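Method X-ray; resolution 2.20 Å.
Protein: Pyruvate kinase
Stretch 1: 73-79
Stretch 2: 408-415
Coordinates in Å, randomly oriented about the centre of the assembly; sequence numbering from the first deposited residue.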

# COMPACT_ATOMS: atom_id res chain seq x y z
N ARG A 73 -18.47 -35.84 -17.63
CA ARG A 73 -17.82 -35.18 -16.48
C ARG A 73 -16.48 -35.79 -16.20
O ARG A 73 -16.41 -36.85 -15.59
CB ARG A 73 -18.67 -35.28 -15.22
CG ARG A 73 -19.82 -34.33 -15.18
CD ARG A 73 -20.45 -34.29 -13.81
NE ARG A 73 -19.62 -33.57 -12.87
CZ ARG A 73 -19.15 -34.07 -11.72
NH1 ARG A 73 -19.43 -35.33 -11.35
NH2 ARG A 73 -18.40 -33.31 -10.95
N PRO A 74 -15.40 -35.09 -16.62
CA PRO A 74 -14.02 -35.52 -16.36
C PRO A 74 -13.79 -35.60 -14.86
O PRO A 74 -14.11 -34.66 -14.14
CB PRO A 74 -13.18 -34.38 -16.95
CG PRO A 74 -14.10 -33.69 -17.94
CD PRO A 74 -15.46 -33.80 -17.33
N LEU A 75 -13.27 -36.73 -14.40
CA LEU A 75 -13.03 -36.93 -12.98
C LEU A 75 -11.59 -37.34 -12.83
O LEU A 75 -11.08 -38.09 -13.65
CB LEU A 75 -13.96 -38.00 -12.40
CG LEU A 75 -15.46 -37.72 -12.28
CD1 LEU A 75 -16.18 -38.93 -11.69
CD2 LEU A 75 -15.78 -36.47 -11.45
N ALA A 76 -10.94 -36.84 -11.80
CA ALA A 76 -9.58 -37.26 -11.48
C ALA A 76 -9.62 -38.59 -10.74
O ALA A 76 -10.43 -38.78 -9.82
CB ALA A 76 -8.87 -36.21 -10.62
N VAL A 77 -8.73 -39.50 -11.14
CA VAL A 77 -8.46 -40.71 -10.37
C VAL A 77 -7.11 -40.59 -9.69
O VAL A 77 -6.08 -40.39 -10.35
CB VAL A 77 -8.50 -41.99 -11.27
CG1 VAL A 77 -8.01 -43.23 -10.50
CG2 VAL A 77 -9.90 -42.21 -11.79
N ILE A 78 -7.14 -40.73 -8.37
CA ILE A 78 -5.97 -40.70 -7.51
C ILE A 78 -5.73 -42.11 -6.92
O ILE A 78 -6.63 -42.75 -6.37
CB ILE A 78 -6.19 -39.69 -6.35
CG1 ILE A 78 -6.58 -38.31 -6.89
CG2 ILE A 78 -4.96 -39.62 -5.43
CD1 ILE A 78 -7.48 -37.49 -5.95
N VAL A 79 -4.50 -42.60 -7.03
CA VAL A 79 -4.16 -43.82 -6.30
C VAL A 79 -3.19 -43.43 -5.20
O VAL A 79 -2.24 -42.69 -5.44
CB VAL A 79 -3.63 -44.98 -7.22
CG1 VAL A 79 -4.68 -45.39 -8.28
CG2 VAL A 79 -2.29 -44.61 -7.88
N VAL A 408 -5.74 -34.37 -19.78
CA VAL A 408 -5.59 -33.03 -19.19
C VAL A 408 -6.87 -32.59 -18.46
O VAL A 408 -6.82 -32.12 -17.32
CB VAL A 408 -5.13 -31.96 -20.25
CG1 VAL A 408 -5.08 -30.58 -19.63
CG2 VAL A 408 -3.75 -32.31 -20.83
N ALA A 409 -8.03 -32.79 -19.09
CA ALA A 409 -9.29 -32.45 -18.43
C ALA A 409 -9.44 -33.12 -17.06
O ALA A 409 -9.87 -32.49 -16.10
CB ALA A 409 -10.49 -32.78 -19.33
N ARG A 410 -9.08 -34.40 -17.00
CA ARG A 410 -9.15 -35.17 -15.76
C ARG A 410 -8.20 -34.64 -14.69
O ARG A 410 -8.53 -34.63 -13.52
CB ARG A 410 -8.83 -36.63 -16.06
CG ARG A 410 -9.95 -37.36 -16.78
CD ARG A 410 -9.41 -38.64 -17.42
NE ARG A 410 -10.43 -39.34 -18.18
CZ ARG A 410 -10.20 -40.40 -18.97
NH1 ARG A 410 -8.97 -40.90 -19.11
NH2 ARG A 410 -11.21 -40.95 -19.63
N SER A 411 -7.00 -34.25 -15.09
CA SER A 411 -6.00 -33.73 -14.18
C SER A 411 -6.52 -32.45 -13.49
O SER A 411 -6.39 -32.28 -12.28
CB SER A 411 -4.73 -33.44 -14.97
OG SER A 411 -3.59 -33.38 -14.14
N LEU A 412 -7.16 -31.58 -14.28
CA LEU A 412 -7.56 -30.24 -13.84
C LEU A 412 -8.83 -30.25 -12.99
O LEU A 412 -9.17 -29.26 -12.34
CB LEU A 412 -7.74 -29.33 -15.06
CG LEU A 412 -6.52 -29.19 -15.96
CD1 LEU A 412 -6.86 -28.27 -17.13
CD2 LEU A 412 -5.30 -28.66 -15.17
N SER A 413 -9.50 -31.39 -12.99
CA SER A 413 -10.73 -31.59 -12.23
C SER A 413 -10.62 -31.30 -10.72
O SER A 413 -11.61 -30.92 -10.08
CB SER A 413 -11.18 -33.02 -12.44
OG SER A 413 -12.55 -33.12 -12.10
N ILE A 414 -9.42 -31.48 -10.17
CA ILE A 414 -9.19 -31.26 -8.74
C ILE A 414 -8.31 -30.03 -8.45
O ILE A 414 -7.78 -29.87 -7.35
CB ILE A 414 -8.70 -32.57 -8.00
CG1 ILE A 414 -7.32 -33.05 -8.51
CG2 ILE A 414 -9.75 -33.68 -8.16
CD1 ILE A 414 -6.59 -33.91 -7.47
N VAL A 415 -8.16 -29.16 -9.45
CA VAL A 415 -7.47 -27.89 -9.29
C VAL A 415 -8.53 -26.80 -9.01
O VAL A 415 -9.61 -26.80 -9.61
CB VAL A 415 -6.60 -27.54 -10.55
CG1 VAL A 415 -5.88 -26.18 -10.36
CG2 VAL A 415 -5.54 -28.64 -10.81

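Residues 73-79, a loop that runs into a β-strand at Ala-76, lie against a helix that leads into a turn in 408-415; the contact joins segments more than 330 residues apart in one chain and buries 344 Å² in total. The backbones come nearest at Ala-76 and Arg-410, whose CA atoms are 4.8 Å apart. The Ala-76 methyl sits between the helix backbone and the turn: its CB is 3.3 Å from Arg-410 O and 3.6 Å from Ile-414 CG2, so the bump on the strand is met by a carbonyl and a branched side chain. Before the strand, the CA-to-CB bond of Pro-74 points toward the other stretch, and the ring rests on Ala-409, with Pro-74 CB 3.9 Å from both Ala-409 CB and Ala-409 O. The Arg-410 side chain runs past the loop, its CG 3.4 Å from Leu-75 O, a packing contact through the aliphatic part of the chain. Leu-75 and Val-77 direct their CA-to-CB bonds away; Leu-75 still takes part through its backbone, while Val-77 makes no contact. Ser-413 OG lies 3.0 Å from Pro-74 O, within hydrogen-bonding distance, although this hydroxyl has another acceptor within reach. A type I turn from Leu-412 to Val-415, with Val-415 N hydrogen-bonded to Leu-412 O at 3.1 Å, places Ser-413 and Ile-414 at its two central positions, and the CA-to-CB bonds of both point toward the first stretch. Farther along, the end of Ile-78 comes nearer than its sideways CA-to-CB bond suggests, and its CD1 meets Ile-414 CD1 at 4.0 Å. Ile-414 thus touches both Ala-76 and Ile-78, extending the apolar contact along the strand.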